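Local structure of putative drug/sodium antiporter (Escherichia coli, 4Z3N) at residues G72-V77 and E153-S158; T304-I309 and F385-L390; L391-Y396 and L407-R412. The protein is a membrane transporter of the MATE family, associated with transport of the genotoxin colibactin and probably working as an antiporter. All blocks are in the same frame, centred on the assembly; numbering follows the deposited sequence.

All three contacts are buried helix packing in an all-helical membrane protein, yet they differ in chemistry. Contact 1 lies farthest out, its centre about 20 Å from the centre of the chain, and in the first MatE range; it is held by valine methyls set against a serine and the edge of a tyrosine. Contacts 2 and 3 fall in the second range, with centres about 11 Å apart, and both use helix 382-399. In contact 2 the side chains meet only through apolar groups and border a lipid tail, whereas contact 3 adds a water-centred polar cluster. R412 joins these two, its NH1 making a probable hydrogen bond to S389 OG (2.7 Å).

Contact 1: G72-V77 and E153-S158; sequences GLVFPV and EFYYYS
The segment 72-77 enters helix 75-101 from a 3-10 segment, in which G72 O accepts F75 N. The first real meeting is at V74, whose side chain is directed at helix 149-159 and whose CA lies 6.1 Å from that of Y155. Its CG1 takes the crowded position between the backbone N and the carbonyl carbon (chi1 89°), so that both methyls face the neighbour. V74 CG2 rests against the backbone of that helix, 3.7 Å from Y155 CA, and lies near the plane of the Y155 ring, off its edge. V74 CG1 lies near S158 OG and, more loosely, 4.4 Å from F154 CB, while the F154 ring leads away toward I68 and V71. Both V74 methyls border S158 OG, 4.0 Å from V74 CG2. That hydroxyl is held by its own helix: S158 OG bonds to F154 O at 2.8 Å, approaching from above the carbonyl plane, while the same oxygen also accepts S158 N. The polar atom is thus satisfied although apolar methyls lie over it. One turn further, V77 N bonds to V74 O and V77 repeats the pattern, placing V77 CG1 4.3 Å from S158 CB and V77 CG2 4.4 Å from Y155 CD1, at the ring edge. The ring reaches there because CG is anti to the backbone N (chi1 171°), and its hydroxyl is bonded to G130 O. Two valines three residues apart, where a 3-10 turn runs into a helix, here join two membrane helices of the N-terminal six-helix bundle of the MATE fold.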
loop_
_atom_site.group_PDB
_atom_site.type_symbol
_atom_site.label_atom_id
_atom_site.label_comp_id
_atom_site.label_asym_id
_atom_site.label_seq_id
_atom_site.Cartn_x
_atom_site.Cartn_y
_atom_site.Cartn_z
ATOM N N GLY A 72 10.707 8.140 -16.137
ATOM C CA GLY A 72 10.261 6.822 -15.723
ATOM C C GLY A 72 11.326 6.091 -14.938
ATOM O O GLY A 72 11.027 5.224 -14.126
ATOM N N LEU A 73 12.579 6.441 -15.184
ATOM C CA LEU A 73 13.699 5.849 -14.464
ATOM C C LEU A 73 13.582 6.145 -12.971
ATOM O O LEU A 73 13.976 5.340 -12.126
ATOM C CB LEU A 73 15.026 6.378 -15.027
ATOM C CG LEU A 73 16.382 5.928 -14.482
ATOM C CD1 LEU A 73 17.434 6.212 -15.520
ATOM C CD2 LEU A 73 16.746 6.649 -13.210
ATOM N N VAL A 74 13.021 7.304 -12.654
ATOM C CA VAL A 74 12.984 7.776 -11.278
ATOM C C VAL A 74 11.683 7.357 -10.586
ATOM O O VAL A 74 11.429 7.723 -9.435
ATOM C CB VAL A 74 13.151 9.317 -11.215
ATOM C CG1 VAL A 74 11.803 10.016 -11.305
ATOM C CG2 VAL A 74 13.878 9.721 -9.949
ATOM N N PHE A 75 10.869 6.580 -11.294
ATOM C CA PHE A 75 9.569 6.144 -10.787
ATOM C C PHE A 75 9.659 5.347 -9.479
ATOM O O PHE A 75 8.891 5.590 -8.551
ATOM C CB PHE A 75 8.845 5.314 -11.849
ATOM C CG PHE A 75 7.480 4.871 -11.435
ATOM C CD1 PHE A 75 6.417 5.755 -11.456
ATOM C CD2 PHE A 75 7.256 3.569 -11.016
ATOM C CE1 PHE A 75 5.143 5.348 -11.064
ATOM C CE2 PHE A 75 5.987 3.156 -10.626
ATOM C CZ PHE A 75 4.932 4.050 -10.650
ATOM N N PRO A 76 10.589 4.381 -9.402
ATOM C CA PRO A 76 10.779 3.621 -8.160
ATOM C C PRO A 76 11.024 4.492 -6.924
ATOM O O PRO A 76 10.667 4.087 -5.820
ATOM C CB PRO A 76 12.013 2.772 -8.458
ATOM C CG PRO A 76 11.980 2.590 -9.918
ATOM C CD PRO A 76 11.420 3.856 -10.497
ATOM N N VAL A 77 11.639 5.657 -7.095
ATOM C CA VAL A 77 11.956 6.488 -5.939
ATOM C C VAL A 77 10.663 7.065 -5.359
ATOM O O VAL A 77 10.488 7.115 -4.140
ATOM C CB VAL A 77 12.966 7.617 -6.290
ATOM C CG1 VAL A 77 12.906 8.737 -5.266
ATOM C CG2 VAL A 77 14.375 7.044 -6.351
ATOM N N GLU A 153 18.093 15.447 -12.620
ATOM C CA GLU A 153 17.291 16.627 -12.317
ATOM C C GLU A 153 15.974 16.231 -11.643
ATOM O O GLU A 153 15.527 16.836 -10.663
ATOM C CB GLU A 153 17.032 17.420 -13.598
ATOM C CG GLU A 153 16.335 18.757 -13.389
ATOM C CD GLU A 153 16.124 19.525 -14.698
ATOM O OE1 GLU A 153 16.343 18.940 -15.792
ATOM O OE2 GLU A 153 15.745 20.722 -14.631
ATOM N N PHE A 154 15.371 15.189 -12.182
ATOM C CA PHE A 154 14.124 14.667 -11.679
ATOM C C PHE A 154 14.287 13.945 -10.341
ATOM O O PHE A 154 13.410 14.005 -9.477
ATOM C CB PHE A 154 13.532 13.748 -12.742
ATOM C CG PHE A 154 12.796 14.496 -13.833
ATOM C CD1 PHE A 154 11.578 15.115 -13.531
ATOM C CD2 PHE A 154 13.315 14.564 -15.132
ATOM C CE1 PHE A 154 10.923 15.832 -14.504
ATOM C CE2 PHE A 154 12.693 15.232 -16.147
ATOM C CZ PHE A 154 11.489 15.882 -15.854
ATOM N N TYR A 155 15.430 13.285 -10.174
ATOM C CA TYR A 155 15.794 12.697 -8.902
ATOM C C TYR A 155 15.853 13.784 -7.821
ATOM O O TYR A 155 15.301 13.638 -6.728
ATOM C CB TYR A 155 17.131 11.963 -9.021
ATOM C CG TYR A 155 17.718 11.496 -7.692
ATOM C CD1 TYR A 155 17.287 10.317 -7.086
ATOM C CD2 TYR A 155 18.715 12.223 -7.058
ATOM C CE1 TYR A 155 17.833 9.888 -5.889
ATOM C CE2 TYR A 155 19.261 11.801 -5.861
ATOM C CZ TYR A 155 18.817 10.636 -5.284
ATOM O OH TYR A 155 19.358 10.224 -4.091
ATOM N N TYR A 156 16.512 14.881 -8.154
ATOM C CA TYR A 156 16.634 16.031 -7.276
ATOM C C TYR A 156 15.282 16.697 -6.954
ATOM O O TYR A 156 15.011 17.056 -5.817
ATOM C CB TYR A 156 17.579 17.042 -7.918
ATOM C CG TYR A 156 19.060 16.763 -7.725
ATOM C CD1 TYR A 156 19.534 16.027 -6.634
ATOM C CD2 TYR A 156 19.989 17.270 -8.627
ATOM C CE1 TYR A 156 20.899 15.803 -6.464
ATOM C CE2 TYR A 156 21.342 17.048 -8.472
ATOM C CZ TYR A 156 21.801 16.323 -7.400
ATOM O OH TYR A 156 23.167 16.135 -7.294
ATOM N N TYR A 157 14.435 16.868 -7.960
ATOM C CA TYR A 157 13.106 17.406 -7.726
ATOM C C TYR A 157 12.314 16.460 -6.815
ATOM O O TYR A 157 11.572 16.909 -5.936
ATOM C CB TYR A 157 12.367 17.628 -9.051
ATOM C CG TYR A 157 12.977 18.693 -9.949
ATOM C CD1 TYR A 157 13.685 19.761 -9.417
ATOM C CD2 TYR A 157 12.829 18.631 -11.330
ATOM C CE1 TYR A 157 14.229 20.739 -10.231
ATOM C CE2 TYR A 157 13.377 19.600 -12.157
ATOM C CZ TYR A 157 14.074 20.656 -11.603
ATOM O OH TYR A 157 14.624 21.626 -12.427
ATOM N N SER A 158 12.481 15.156 -7.027
ATOM C CA SER A 158 11.909 14.136 -6.146
ATOM C C SER A 158 12.303 14.315 -4.665
ATOM O O SER A 158 11.491 14.103 -3.767
ATOM C CB SER A 158 12.338 12.734 -6.605
ATOM O OG SER A 158 11.780 12.374 -7.860
#

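Contact 2: T304-I309 and F385-L390; sequences TPMLAI and FVAISL. With OLC ((2R)-2,3-dihydroxypropyl (9Z)-octadec-9-enoate), chain B.
Near-parallel packing of two membrane helices, beside a bound monoolein tail, defines this contact. The helical segments 304-309 and 385-390 run in the same direction at 26°, and their axes approach no closer than 10.5 Å. Much of that separation is bridged by one long side chain, M306. Its chain bends at the last torsion (chi3 -49°), which turns the methyl onto the partner backbone: M306 CE lies 3.6 Å from A387 N and about as near to A387 CB. Behind the tip, M306 crosses L390 obliquely, with CG 3.9 Å from L390 CD2 and the sulphur close to the same methyl. M306 SD also faces V386, 4.3 Å from its CG1. Both helices belong to the C-terminal bundle of the MATE fold, where M306 also touches V344 of helix 326-358. Helix 286-322 is kinked at P305, whose ring nitrogen has no hydrogen to donate; M306 N likewise makes no bond to the turn before. L307 starts out facing away, but its extended end comes back so that CD2 meets L390 CD2 at 4.3 Å. With CG anti to the backbone N (chi1 -173°), L390 serves two partners: L390 CD2 packs on M306 and L307, while L390 CD1 lies 4.0 Å from C18 of the lipid. Further along the tail, V386 CG1 approaches C15 at 3.9 Å, and elsewhere a hydrogen bond joins the lipid to H413 O.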
loop_
_atom_site.group_PDB
_atom_site.type_symbol
_atom_site.label_atom_id
_atom_site.label_comp_id
_atom_site.label_asym_id
_atom_site.label_seq_id
_atom_site.Cartn_x
_atom_site.Cartn_y
_atom_site.Cartn_z
ATOM N N THR A 304 -7.381 -3.903 -4.473
ATOM C CA THR A 304 -7.495 -2.601 -3.809
ATOM C C THR A 304 -8.666 -2.526 -2.815
ATOM O O THR A 304 -8.521 -1.907 -1.772
ATOM C CB THR A 304 -7.597 -1.413 -4.830
ATOM O OG1 THR A 304 -8.491 -1.734 -5.898
ATOM C CG2 THR A 304 -6.244 -1.096 -5.421
ATOM N N PRO A 305 -9.821 -3.153 -3.126
ATOM C CA PRO A 305 -10.934 -3.149 -2.165
ATOM C C PRO A 305 -10.559 -3.780 -0.813
ATOM O O PRO A 305 -11.115 -3.414 0.223
ATOM C CB PRO A 305 -12.022 -3.966 -2.882
ATOM C CG PRO A 305 -11.331 -4.713 -3.925
ATOM C CD PRO A 305 -10.179 -3.875 -4.355
ATOM N N MET A 306 -9.604 -4.700 -0.828
ATOM C CA MET A 306 -9.111 -5.295 0.408
ATOM C C MET A 306 -8.169 -4.350 1.185
ATOM O O MET A 306 -8.097 -4.399 2.424
ATOM C CB MET A 306 -8.429 -6.621 0.084
ATOM C CG MET A 306 -7.268 -6.991 0.956
ATOM S SD MET A 306 -6.124 -7.999 -0.019
ATOM C CE MET A 306 -7.235 -9.200 -0.749
ATOM N N LEU A 307 -7.458 -3.487 0.460
ATOM C CA LEU A 307 -6.607 -2.486 1.100
ATOM C C LEU A 307 -7.470 -1.411 1.763
ATOM O O LEU A 307 -7.126 -0.891 2.823
ATOM C CB LEU A 307 -5.643 -1.854 0.092
ATOM C CG LEU A 307 -4.589 -2.760 -0.559
ATOM C CD1 LEU A 307 -3.702 -1.960 -1.472
ATOM C CD2 LEU A 307 -3.760 -3.459 0.474
ATOM N N ALA A 308 -8.598 -1.097 1.131
ATOM C CA ALA A 308 -9.585 -0.171 1.687
ATOM C C ALA A 308 -10.200 -0.676 3.003
ATOM O O ALA A 308 -10.265 0.060 3.994
ATOM C CB ALA A 308 -10.676 0.086 0.672
ATOM N N ILE A 309 -10.674 -1.918 2.997
ATOM C CA ILE A 309 -11.192 -2.569 4.200
ATOM C C ILE A 309 -10.118 -2.683 5.324
ATOM O O ILE A 309 -10.414 -2.458 6.502
ATOM C CB ILE A 309 -11.765 -3.968 3.840
ATOM C CG1 ILE A 309 -12.852 -3.814 2.775
ATOM C CG2 ILE A 309 -12.310 -4.680 5.078
ATOM C CD1 ILE A 309 -13.409 -5.127 2.251
ATOM N N PHE A 385 -7.979 -15.243 -1.013
ATOM C CA PHE A 385 -7.326 -15.870 0.126
ATOM C C PHE A 385 -6.226 -14.987 0.732
ATOM O O PHE A 385 -5.942 -15.094 1.921
ATOM C CB PHE A 385 -6.768 -17.231 -0.286
ATOM C CG PHE A 385 -7.820 -18.299 -0.382
ATOM C CD1 PHE A 385 -8.454 -18.551 -1.583
ATOM C CD2 PHE A 385 -8.210 -19.021 0.755
ATOM C CE1 PHE A 385 -9.443 -19.511 -1.669
ATOM C CE2 PHE A 385 -9.186 -19.991 0.674
ATOM C CZ PHE A 385 -9.806 -20.239 -0.543
ATOM N N VAL A 386 -5.627 -14.107 -0.079
ATOM C CA VAL A 386 -4.664 -13.120 0.401
ATOM C C VAL A 386 -5.279 -12.247 1.513
ATOM O O VAL A 386 -4.583 -11.812 2.438
ATOM C CB VAL A 386 -4.146 -12.220 -0.778
ATOM C CG1 VAL A 386 -3.171 -11.131 -0.289
ATOM C CG2 VAL A 386 -3.490 -13.068 -1.847
ATOM N N ALA A 387 -6.587 -12.008 1.435
ATOM C CA ALA A 387 -7.274 -11.185 2.432
ATOM C C ALA A 387 -7.113 -11.741 3.837
ATOM O O ALA A 387 -7.034 -10.994 4.809
ATOM C CB ALA A 387 -8.734 -11.057 2.100
ATOM N N ILE A 388 -7.053 -13.057 3.949
ATOM C CA ILE A 388 -7.049 -13.673 5.269
ATOM C C ILE A 388 -5.780 -13.319 6.046
ATOM O O ILE A 388 -5.855 -12.845 7.186
ATOM C CB ILE A 388 -7.231 -15.206 5.158
ATOM C CG1 ILE A 388 -8.622 -15.511 4.576
ATOM C CG2 ILE A 388 -7.098 -15.857 6.526
ATOM C CD1 ILE A 388 -8.697 -16.759 3.768
ATOM N N SER A 389 -4.617 -13.504 5.425
ATOM C CA SER A 389 -3.359 -13.156 6.081
ATOM C C SER A 389 -3.058 -11.647 6.052
ATOM O O SER A 389 -2.504 -11.100 7.011
ATOM C CB SER A 389 -2.209 -13.929 5.458
ATOM O OG SER A 389 -1.908 -13.394 4.193
ATOM N N LEU A 390 -3.436 -10.963 4.976
ATOM C CA LEU A 390 -3.172 -9.528 4.916
ATOM C C LEU A 390 -3.975 -8.696 5.961
ATOM O O LEU A 390 -3.430 -7.765 6.559
ATOM C CB LEU A 390 -3.424 -9.013 3.507
ATOM C CG LEU A 390 -3.015 -7.553 3.334
ATOM C CD1 LEU A 390 -2.226 -7.415 2.086
ATOM C CD2 LEU A 390 -4.219 -6.606 3.295
HETATM C C18 OLC B . 0.077 -7.668 -1.147
HETATM C C10 OLC B . -1.707 -14.647 -6.191
HETATM C C9 OLC B . -1.574 -13.566 -6.987
HETATM C C17 OLC B . -0.365 -8.683 -2.183
HETATM C C11 OLC B . -0.751 -14.892 -5.039
HETATM C C8 OLC B . -1.861 -13.696 -8.475
HETATM C C24 OLC B . 6.331 -15.910 -5.098
HETATM C C16 OLC B . 0.289 -10.012 -1.881
HETATM C C12 OLC B . 0.308 -13.804 -4.923
HETATM C C7 OLC B . -1.746 -12.364 -9.195
HETATM C C15 OLC B . -0.220 -11.085 -2.835
HETATM C C13 OLC B . 0.508 -13.432 -3.453
HETATM C C6 OLC B . -0.292 -11.995 -9.421
HETATM C C14 OLC B . 0.932 -11.987 -3.256
HETATM C C5 OLC B . 0.485 -13.173 -9.969
HETATM C C4 OLC B . 1.971 -12.978 -9.700
HETATM C C3 OLC B . 2.202 -12.603 -8.250
HETATM C C2 OLC B . 3.645 -12.818 -7.834
HETATM C C21 OLC B . 4.344 -14.510 -4.543
HETATM C C1 OLC B . 3.719 -13.106 -6.340
HETATM C C22 OLC B . 5.573 -15.208 -3.986
HETATM O O19 OLC B . 2.901 -12.642 -5.557
HETATM O O25 OLC B . 7.718 -15.696 -4.928
HETATM O O23 OLC B . 6.426 -14.257 -3.378
HETATM O O20 OLC B . 4.640 -14.041 -5.848
#

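Contact 3: L391-Y396 and L407-R412; sequences LASEYY and LLTLMR
Apolar packing between 391-396 and 407-412 centres on L408. Its CG stands anti to the carbonyl carbon (chi1 -74°), which sends the branched end across to the other helix, and CD1 touches A392 CB at 3.4 Å. The same methyl reaches Y396 at the ring edge rather than over a face, 4.2 Å from CE2, with the two side chains crossing at about a right angle. Nearer the backbone, L408 CB packs 3.8 Å from S393 OG. The Y396 ring also meets that of Y404, while L408 touches L449 and A392 touches A450, both of helix 432-453. These contacts close an antiparallel helical hairpin: helices 382-399 and 402-413 follow one another with only a brief connection, and in the two segments their axes pass 9.7 Å apart at 159°. The hairpin belongs to the C-terminal bundle of the MATE fold. Polar contacts gather on another side of L408, around a water. S393 OG lies 3.7 Å from T409 OG1, and the water links the two hydroxyls. It is hydrogen-bonded to S393 OG at 2.9 Å and to T409 OG1 at 3.1 Å, and it accepts from R412 NH1 at 2.5 Å. T409 OG1 is also bonded to S405 O in its own helix. A bend at chi3 (54°) turns the R412 guanidinium back toward S393; NH1 also bonds S389 OG, and the charge probably polarises the water.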
loop_
_atom_site.group_PDB
_atom_site.type_symbol
_atom_site.label_atom_id
_atom_site.label_comp_id
_atom_site.label_asym_id
_atom_site.label_seq_id
_atom_site.Cartn_x
_atom_site.Cartn_y
_atom_site.Cartn_z
ATOM N N LEU A 391 -5.244 -9.036 6.190
ATOM C CA LEU A 391 -6.027 -8.426 7.267
ATOM C C LEU A 391 -5.515 -8.859 8.652
ATOM O O LEU A 391 -5.513 -8.062 9.603
ATOM C CB LEU A 391 -7.519 -8.763 7.116
ATOM C CG LEU A 391 -8.230 -8.127 5.902
ATOM C CD1 LEU A 391 -9.672 -8.646 5.715
ATOM C CD2 LEU A 391 -8.183 -6.586 5.961
ATOM N N ALA A 392 -5.069 -10.107 8.774
ATOM C CA ALA A 392 -4.410 -10.531 10.009
ATOM C C ALA A 392 -3.214 -9.624 10.335
ATOM O O ALA A 392 -2.981 -9.308 11.505
ATOM C CB ALA A 392 -3.969 -11.993 9.918
ATOM N N SER A 393 -2.468 -9.199 9.308
ATOM C CA SER A 393 -1.336 -8.273 9.502
ATOM C C SER A 393 -1.759 -6.894 10.010
ATOM O O SER A 393 -1.093 -6.290 10.844
ATOM C CB SER A 393 -0.551 -8.092 8.206
ATOM O OG SER A 393 0.301 -9.196 8.003
ATOM N N GLU A 394 -2.860 -6.397 9.466
ATOM C CA GLU A 394 -3.422 -5.132 9.878
ATOM C C GLU A 394 -3.808 -5.183 11.372
ATOM O O GLU A 394 -3.569 -4.220 12.104
ATOM C CB GLU A 394 -4.637 -4.795 9.006
ATOM C CG GLU A 394 -4.948 -3.306 8.881
ATOM C CD GLU A 394 -3.893 -2.564 8.070
ATOM O OE1 GLU A 394 -2.888 -3.214 7.699
ATOM O OE2 GLU A 394 -4.062 -1.346 7.794
ATOM N N TYR A 395 -4.390 -6.310 11.801
ATOM C CA TYR A 395 -4.823 -6.521 13.178
ATOM C C TYR A 395 -3.664 -6.408 14.191
ATOM O O TYR A 395 -3.777 -5.751 15.236
ATOM C CB TYR A 395 -5.515 -7.895 13.305
ATOM C CG TYR A 395 -6.015 -8.228 14.707
ATOM C CD1 TYR A 395 -5.170 -8.807 15.643
ATOM C CD2 TYR A 395 -7.322 -7.958 15.090
ATOM C CE1 TYR A 395 -5.596 -9.113 16.905
ATOM C CE2 TYR A 395 -7.761 -8.261 16.367
ATOM C CZ TYR A 395 -6.888 -8.840 17.277
ATOM O OH TYR A 395 -7.297 -9.168 18.565
ATOM N N TYR A 396 -2.550 -7.050 13.889
ATOM C CA TYR A 396 -1.397 -6.954 14.761
ATOM C C TYR A 396 -0.780 -5.553 14.768
ATOM O O TYR A 396 -0.271 -5.090 15.786
ATOM C CB TYR A 396 -0.365 -8.003 14.367
ATOM C CG TYR A 396 -0.813 -9.380 14.778
ATOM C CD1 TYR A 396 -0.920 -9.719 16.122
ATOM C CD2 TYR A 396 -1.164 -10.329 13.832
ATOM C CE1 TYR A 396 -1.349 -10.979 16.511
ATOM C CE2 TYR A 396 -1.591 -11.585 14.205
ATOM C CZ TYR A 396 -1.680 -11.913 15.539
ATOM O OH TYR A 396 -2.101 -13.177 15.885
ATOM N N LEU A 407 5.736 -11.744 10.425
ATOM C CA LEU A 407 5.645 -13.197 10.331
ATOM C C LEU A 407 4.685 -13.668 9.233
ATOM O O LEU A 407 4.983 -14.611 8.505
ATOM C CB LEU A 407 5.215 -13.788 11.670
ATOM C CG LEU A 407 4.961 -15.295 11.607
ATOM C CD1 LEU A 407 6.214 -16.071 11.116
ATOM C CD2 LEU A 407 4.427 -15.835 12.956
ATOM N N LEU A 408 3.536 -13.010 9.107
ATOM C CA LEU A 408 2.535 -13.425 8.134
ATOM C C LEU A 408 2.928 -12.993 6.726
ATOM O O LEU A 408 2.663 -13.687 5.749
ATOM C CB LEU A 408 1.162 -12.868 8.513
ATOM C CG LEU A 408 0.509 -13.581 9.706
ATOM C CD1 LEU A 408 -0.643 -12.763 10.291
ATOM C CD2 LEU A 408 0.049 -14.975 9.310
ATOM N N THR A 409 3.582 -11.850 6.619
ATOM C CA THR A 409 4.039 -11.386 5.321
ATOM C C THR A 409 5.201 -12.254 4.805
ATOM O O THR A 409 5.319 -12.509 3.607
ATOM C CB THR A 409 4.453 -9.925 5.395
ATOM O OG1 THR A 409 3.347 -9.166 5.893
ATOM C CG2 THR A 409 4.821 -9.406 4.021
ATOM N N LEU A 410 6.049 -12.713 5.716
ATOM C CA LEU A 410 7.170 -13.570 5.356
ATOM C C LEU A 410 6.678 -14.931 4.940
ATOM O O LEU A 410 7.203 -15.554 4.019
ATOM C CB LEU A 410 8.135 -13.711 6.526
ATOM C CG LEU A 410 9.018 -12.502 6.787
ATOM C CD1 LEU A 410 9.841 -12.737 8.040
ATOM C CD2 LEU A 410 9.899 -12.258 5.578
ATOM N N MET A 411 5.666 -15.391 5.656
ATOM C CA MET A 411 5.047 -16.672 5.395
ATOM C C MET A 411 4.357 -16.650 4.045
ATOM O O MET A 411 4.278 -17.672 3.377
ATOM C CB MET A 411 4.051 -17.015 6.503
ATOM C CG MET A 411 3.574 -18.465 6.494
ATOM S SD MET A 411 4.845 -19.614 7.061
ATOM C CE MET A 411 6.035 -18.438 7.707
ATOM N N ARG A 412 3.838 -15.491 3.647
ATOM C CA ARG A 412 3.150 -15.387 2.355
ATOM C C ARG A 412 4.096 -15.223 1.159
ATOM O O ARG A 412 3.919 -15.883 0.149
ATOM C CB ARG A 412 2.124 -14.240 2.364
ATOM C CG ARG A 412 1.105 -14.360 1.234
ATOM C CD ARG A 412 0.009 -13.290 1.220
ATOM N NE ARG A 412 0.514 -11.916 1.230
ATOM C CZ ARG A 412 0.394 -11.077 2.262
ATOM N NH1 ARG A 412 -0.226 -11.474 3.364
ATOM N NH2 ARG A 412 0.894 -9.840 2.190
HETATM O O HOH W 1 0.383 -9.915 5.189
#